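Side-chain contacts in methylmalonyl-CoA carboxyltransferase 12S subunit (Propionibacterium freudenreichii, PDB 1ON3), which transfers the carboxyl group of methylmalonyl-CoA to the biotin of the 1.3S subunit, as the hexameric core of the transcarboxylase complex: residues Lys466-Glu469 / Tyr470-Phe474; Pro492-Thr495 / Arg496-Ile499. All blocks are in the same frame, centred on the assembly; numbering follows the deposited sequence.

Interaction 1 of 2, residues Lys466-Glu469 / Tyr470-Phe474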
ATOM      1  N   LYS E 466      49.904   6.984 -32.349  1.00 25.78           N
ATOM      2  CA  LYS E 466      49.085   7.173 -31.152  1.00 29.13           C
ATOM      3  C   LYS E 466      47.592   7.100 -31.434  1.00 29.00           C
ATOM      4  O   LYS E 466      46.827   6.545 -30.637  1.00 27.83           O
ATOM      5  CB  LYS E 466      49.430   8.508 -30.493  1.00 30.56           C
ATOM      6  CG  LYS E 466      50.816   8.508 -29.870  1.00 33.53           C
ATOM      7  CD  LYS E 466      50.914   7.381 -28.849  1.00 40.23           C
ATOM      8  CE  LYS E 466      52.297   7.279 -28.233  1.00 45.13           C
ATOM      9  NZ  LYS E 466      52.343   6.240 -27.159  1.00 47.17           N
ATOM     10  N   ILE E 467      47.178   7.660 -32.563  1.00 24.81           N
ATOM     11  CA  ILE E 467      45.778   7.625 -32.941  1.00 27.19           C
ATOM     12  C   ILE E 467      45.376   6.163 -33.122  1.00 28.79           C
ATOM     13  O   ILE E 467      44.320   5.731 -32.656  1.00 26.72           O
ATOM     14  CB  ILE E 467      45.549   8.410 -34.244  1.00 25.93           C
ATOM     15  CG1 ILE E 467      45.636   9.910 -33.941  1.00 23.01           C
ATOM     16  CG2 ILE E 467      44.210   8.015 -34.874  1.00 22.63           C
ATOM     17  CD1 ILE E 467      45.551  10.795 -35.153  1.00 21.97           C
ATOM     18  N   GLU E 468      46.241   5.407 -33.787  1.00 27.38           N
ATOM     19  CA  GLU E 468      46.019   3.986 -34.032  1.00 28.78           C
ATOM     20  C   GLU E 468      45.906   3.264 -32.690  1.00 26.46           C
ATOM     21  O   GLU E 468      45.004   2.451 -32.486  1.00 27.49           O
ATOM     22  CB  GLU E 468      47.193   3.430 -34.848  1.00 32.36           C
ATOM     23  CG  GLU E 468      47.085   1.972 -35.273  1.00 39.11           C
ATOM     24  CD  GLU E 468      45.853   1.677 -36.117  1.00 43.75           C
ATOM     25  OE1 GLU E 468      45.355   2.593 -36.813  1.00 47.33           O
ATOM     26  OE2 GLU E 468      45.393   0.515 -36.097  1.00 44.27           O
ATOM     27  N   GLU E 469      46.829   3.581 -31.783  1.00 24.70           N
ATOM     28  CA  GLU E 469      46.872   3.008 -30.442  1.00 21.71           C
ATOM     29  C   GLU E 469      45.582   3.259 -29.669  1.00 20.25           C
ATOM     30  O   GLU E 469      45.015   2.337 -29.080  1.00 21.78           O
ATOM     31  CB  GLU E 469      48.025   3.609 -29.639  1.00 25.78           C
ATOM     32  CG  GLU E 469      49.406   3.090 -29.999  1.00 35.50           C
ATOM     33  CD  GLU E 469      50.483   3.661 -29.090  1.00 37.58           C
ATOM     34  OE1 GLU E 469      50.294   3.640 -27.853  1.00 37.65           O
ATOM     35  OE2 GLU E 469      51.519   4.124 -29.608  1.00 42.91           O
ATOM     36  N   TYR E 470      45.143   4.512 -29.669  1.00 19.97           N
ATOM     37  CA  TYR E 470      43.927   4.917 -28.965  1.00 21.65           C
ATOM     38  C   TYR E 470      42.708   4.214 -29.565  1.00 23.69           C
ATOM     39  O   TYR E 470      41.891   3.644 -28.847  1.00 17.90           O
ATOM     40  CB  TYR E 470      43.752   6.433 -29.062  1.00 21.10           C
ATOM     41  CG  TYR E 470      42.722   7.008 -28.102  1.00 25.54           C
ATOM     42  CD1 TYR E 470      43.057   7.300 -26.772  1.00 23.36           C
ATOM     43  CD2 TYR E 470      41.409   7.253 -28.521  1.00 24.34           C
ATOM     44  CE1 TYR E 470      42.110   7.828 -25.879  1.00 21.58           C
ATOM     45  CE2 TYR E 470      40.451   7.776 -27.639  1.00 24.10           C
ATOM     46  CZ  TYR E 470      40.808   8.060 -26.321  1.00 23.29           C
ATOM     47  OH  TYR E 470      39.864   8.573 -25.454  1.00 21.49           O
ATOM     48  N   GLN E 471      42.597   4.263 -30.889  1.00 20.51           N
ATOM     49  CA  GLN E 471      41.492   3.635 -31.599  1.00 20.95           C
ATOM     50  C   GLN E 471      41.342   2.164 -31.227  1.00 26.48           C
ATOM     51  O   GLN E 471      40.241   1.689 -30.901  1.00 20.13           O
ATOM     52  CB  GLN E 471      41.731   3.761 -33.107  1.00 26.53           C
ATOM     53  CG  GLN E 471      40.696   3.094 -34.008  1.00 24.78           C
ATOM     54  CD  GLN E 471      39.356   3.807 -33.997  1.00 29.38           C
ATOM     55  OE1 GLN E 471      39.292   5.033 -33.884  1.00 30.22           O
ATOM     56  NE2 GLN E 471      38.277   3.045 -34.141  1.00 24.63           N
ATOM     57  N   ASN E 472      42.454   1.436 -31.274  1.00 24.05           N
ATOM     58  CA  ASN E 472      42.435   0.016 -30.969  1.00 25.22           C
ATOM     59  C   ASN E 472      42.296  -0.292 -29.492  1.00 23.21           C
ATOM     60  O   ASN E 472      41.828  -1.366 -29.129  1.00 19.18           O
ATOM     61  CB  ASN E 472      43.702  -0.663 -31.494  1.00 29.87           C
ATOM     62  CG  ASN E 472      43.830  -0.570 -33.000  1.00 35.59           C
ATOM     63  OD1 ASN E 472      42.856  -0.767 -33.726  1.00 38.29           O
ATOM     64  ND2 ASN E 472      45.037  -0.281 -33.479  1.00 35.97           N
ATOM     65  N   ALA E 473      42.714   0.638 -28.640  1.00 19.79           N
ATOM     66  CA  ALA E 473      42.631   0.415 -27.204  1.00 21.07           C
ATOM     67  C   ALA E 473      41.233   0.655 -26.629  1.00 19.54           C
ATOM     68  O   ALA E 473      40.851   0.028 -25.641  1.00 20.60           O
ATOM     69  CB  ALA E 473      43.642   1.301 -26.484  1.00 17.65           C
ATOM     70  N   PHE E 474      40.471   1.546 -27.255  1.00 18.81           N
ATOM     71  CA  PHE E 474      39.140   1.887 -26.743  1.00 20.05           C
ATOM     72  C   PHE E 474      37.955   1.797 -27.691  1.00 19.89           C
ATOM     73  O   PHE E 474      36.898   1.293 -27.318  1.00 20.46           O
ATOM     74  CB  PHE E 474      39.114   3.330 -26.224  1.00 19.91           C
ATOM     75  CG  PHE E 474      39.935   3.576 -24.992  1.00 22.38           C
ATOM     76  CD1 PHE E 474      39.790   2.778 -23.861  1.00 22.80           C
ATOM     77  CD2 PHE E 474      40.814   4.660 -24.942  1.00 21.15           C
ATOM     78  CE1 PHE E 474      40.507   3.055 -22.692  1.00 22.05           C
ATOM     79  CE2 PHE E 474      41.532   4.947 -23.780  1.00 23.78           C
ATOM     80  CZ  PHE E 474      41.376   4.139 -22.653  1.00 22.70           C
TER
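Helix 459-474, in the C-terminal carboxyltransferase region of the chain, brings E468 and N472 together as an i to i+4 side-chain pair at a subunit boundary. N472 ND2 donates to E468 OE2 at 2.8 Å with an N-H...O angle of 160°. The acceptor lies close to the amide plane, whereas the amide nitrogen meets the carboxylate from above its plane, and the two planes are 66° apart. E468 reaches it because CG stands anti to the backbone N (chi1 -176°) and the chain then bends at chi2. OE2 is also in a salt bridge with K7 of a third subunit, so one oxygen serves both a helix neighbour and another chain. An alanine at N472 would probably leave E468 OE2 without its partner within the helix and its carboxylate freer to turn, though the salt bridge to K7 of the third subunit would stay. Backbone bonds from Y470 N to K466 O and from Q471 N to I467 O run at 2.8 Å and 2.9 Å. The Y470 side chain packs on A441 and A444 of helix 441-448, and its OH bonds to the backbone O of I144 of a second subunit; a bound methylmalonyl-CoA lies about 8 Å from this side chain. One face of the Y470 ring carries F474 CD2, 3.5 Å above the plane and offset toward the rim.

Interaction 2 of 2, residues Pro492-Thr495 / Arg496-Ile499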
ATOM      1  N   PRO E 492      25.518  -8.223 -38.047  1.00 15.58           N
ATOM      2  CA  PRO E 492      24.368  -7.356 -38.338  1.00 15.24           C
ATOM      3  C   PRO E 492      23.159  -8.150 -38.816  1.00 17.91           C
ATOM      4  O   PRO E 492      22.007  -7.773 -38.566  1.00 16.49           O
ATOM      5  CB  PRO E 492      24.905  -6.418 -39.416  1.00 13.99           C
ATOM      6  CG  PRO E 492      26.368  -6.308 -39.063  1.00 12.67           C
ATOM      7  CD  PRO E 492      26.743  -7.722 -38.697  1.00 16.59           C
ATOM      8  N   ALA E 493      23.424  -9.260 -39.498  1.00 17.23           N
ATOM      9  CA  ALA E 493      22.354 -10.097 -40.030  1.00 18.67           C
ATOM     10  C   ALA E 493      21.425 -10.679 -38.966  1.00 16.31           C
ATOM     11  O   ALA E 493      20.291 -11.032 -39.276  1.00 19.56           O
ATOM     12  CB  ALA E 493      22.951 -11.241 -40.880  1.00 16.38           C
ATOM     13  N   ASP E 494      21.904 -10.789 -37.725  1.00 15.51           N
ATOM     14  CA  ASP E 494      21.105 -11.351 -36.632  1.00 14.87           C
ATOM     15  C   ASP E 494      20.394 -10.299 -35.767  1.00 17.21           C
ATOM     16  O   ASP E 494      19.815 -10.639 -34.742  1.00 17.23           O
ATOM     17  CB  ASP E 494      21.979 -12.203 -35.696  1.00 17.34           C
ATOM     18  CG  ASP E 494      22.724 -13.328 -36.423  1.00 18.08           C
ATOM     19  OD1 ASP E 494      22.142 -13.951 -37.326  1.00 22.99           O
ATOM     20  OD2 ASP E 494      23.886 -13.602 -36.063  1.00 19.11           O
ATOM     21  N   THR E 495      20.449  -9.034 -36.173  1.00 15.45           N
ATOM     22  CA  THR E 495      19.832  -7.965 -35.387  1.00 14.95           C
ATOM     23  C   THR E 495      18.389  -8.232 -34.944  1.00 14.89           C
ATOM     24  O   THR E 495      18.074  -8.135 -33.753  1.00 15.30           O
ATOM     25  CB  THR E 495      19.905  -6.636 -36.148  1.00 15.23           C
ATOM     26  OG1 THR E 495      21.278  -6.347 -36.441  1.00 13.92           O
ATOM     27  CG2 THR E 495      19.335  -5.484 -35.292  1.00 15.60           C
ATOM     28  N   ARG E 496      17.514  -8.573 -35.882  1.00 16.13           N
ATOM     29  CA  ARG E 496      16.121  -8.838 -35.519  1.00 14.59           C
ATOM     30  C   ARG E 496      16.031  -9.916 -34.443  1.00 16.31           C
ATOM     31  O   ARG E 496      15.329  -9.750 -33.444  1.00 13.65           O
ATOM     32  CB  ARG E 496      15.311  -9.248 -36.746  1.00 13.85           C
ATOM     33  CG  ARG E 496      13.814  -9.453 -36.474  1.00 14.76           C
ATOM     34  CD  ARG E 496      13.072  -9.721 -37.768  1.00 17.46           C
ATOM     35  NE  ARG E 496      11.837 -10.484 -37.583  1.00 18.64           N
ATOM     36  CZ  ARG E 496      10.693  -9.989 -37.123  1.00 22.05           C
ATOM     37  NH1 ARG E 496      10.594  -8.701 -36.787  1.00 19.00           N
ATOM     38  NH2 ARG E 496       9.638 -10.791 -37.007  1.00 14.66           N
ATOM     39  N   ARG E 497      16.743 -11.026 -34.629  1.00 15.19           N
ATOM     40  CA  ARG E 497      16.711 -12.087 -33.622  1.00 16.99           C
ATOM     41  C   ARG E 497      17.195 -11.605 -32.255  1.00 18.32           C
ATOM     42  O   ARG E 497      16.565 -11.889 -31.244  1.00 17.27           O
ATOM     43  CB  ARG E 497      17.565 -13.284 -34.057  1.00 14.99           C
ATOM     44  CG  ARG E 497      17.606 -14.414 -33.054  1.00 18.68           C
ATOM     45  CD  ARG E 497      18.157 -15.684 -33.695  1.00 23.44           C
ATOM     46  NE  ARG E 497      19.556 -15.558 -34.089  1.00 22.68           N
ATOM     47  CZ  ARG E 497      20.582 -15.667 -33.250  1.00 25.10           C
ATOM     48  NH1 ARG E 497      20.368 -15.906 -31.969  1.00 28.47           N
ATOM     49  NH2 ARG E 497      21.829 -15.541 -33.696  1.00 26.50           N
ATOM     50  N   LYS E 498      18.321 -10.897 -32.206  1.00 20.19           N
ATOM     51  CA  LYS E 498      18.809 -10.432 -30.908  1.00 17.36           C
ATOM     52  C   LYS E 498      17.789  -9.505 -30.213  1.00 19.29           C
ATOM     53  O   LYS E 498      17.552  -9.625 -29.012  1.00 17.50           O
ATOM     54  CB  LYS E 498      20.167  -9.735 -31.054  1.00 18.04           C
ATOM     55  CG  LYS E 498      21.381 -10.661 -30.813  1.00 23.54           C
ATOM     56  CD  LYS E 498      21.339 -11.883 -31.718  1.00 29.08           C
ATOM     57  CE  LYS E 498      22.569 -12.781 -31.546  1.00 31.64           C
ATOM     58  NZ  LYS E 498      22.740 -13.319 -30.152  1.00 35.06           N
ATOM     59  N   ILE E 499      17.177  -8.598 -30.970  1.00 16.57           N
ATOM     60  CA  ILE E 499      16.177  -7.686 -30.407  1.00 16.77           C
ATOM     61  C   ILE E 499      14.945  -8.473 -29.944  1.00 16.34           C
ATOM     62  O   ILE E 499      14.397  -8.233 -28.864  1.00 16.76           O
ATOM     63  CB  ILE E 499      15.735  -6.636 -31.465  1.00 15.43           C
ATOM     64  CG1 ILE E 499      16.904  -5.703 -31.793  1.00 16.12           C
ATOM     65  CG2 ILE E 499      14.531  -5.842 -30.957  1.00 14.14           C
ATOM     66  CD1 ILE E 499      16.622  -4.770 -32.972  1.00 15.59           C
TER
HETATM   67  O   HOH W   1      18.045  -9.780 -38.476  1.00 15.42           O
HETATM   68  O   HOH W   2      19.448 -14.506 -36.614  1.00 18.44           O
HETATM   69  O   HOH W   3      22.271 -16.647 -36.413  1.00 24.37           O
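The carboxylate of D494 meets the guanidinium of R497 obliquely, the two planes turned 59° apart. One face of the guanidinium carries the aliphatic K498 CD, 4.0 Å above the plane and offset toward the rim, while a water sits in plane at its edge and accepts from R497 NE at 2.7 Å. The D494 and R497 side chains lie side by side and point the same way. R497 NH2 stands 3.7 Å from D494 OD2, a long salt bridge, and closer links go through solvent: a second water, which accepts from NH2, donates to D494 OD1, and the water at NE lies 2.8 Å from that same OD1. The bend of R497 at chi3 (66°) brings its end back beside D494.

The pair spans the start of helix 495-505: D494 ends the 3-10 segment 492-494 at the N-cap position, and R497 lies in the first helical turn. The D494 side chain makes no capping bond; its backbone O accepts the ordinary helical bond from K498 N (3.0 Å). T495 looks back: OG1 and the backbone N both reach P492 O from the same face of its plane, OG1 at 2.7 Å. With OG1 beside its own backbone N (chi1 -57°), T495 CG2 is left to meet I499 CD1 at 3.6 Å, and both residues pack on I299 of helix 293-299. Another water joins A493 O to R496 N, while the R496 guanidinium bonds to D301 and to the backbone O of I299 and of D271.

The chemistry thus divides: T495 and I499 give the turn an apolar side against a neighbouring helix, whereas D494 and R497 form a long ion pair bridged by water, so their coupling is probably weaker than in a direct one.

How the interactions relate
From the N terminus, interaction 1 comes first, on helix 459-474; the chain then runs through helix 477-482 and strand 488-489 before interaction 2 starts the helix 495-505. The two are in series, neither nesting nor crossing, and since the segments of each follow one another without a gap, each contact closes only a helical turn. The centres of interactions 1 and 2 are 28 Å apart, and the two do not touch. Interaction 1 lies farther out, 41 Å from the chain centre against 27 Å, and ties its helix to helix 441-448 and two other subunits. Interaction 2 joins the exit of strand 488-489 to helix 293-299. Both touch the third subunit.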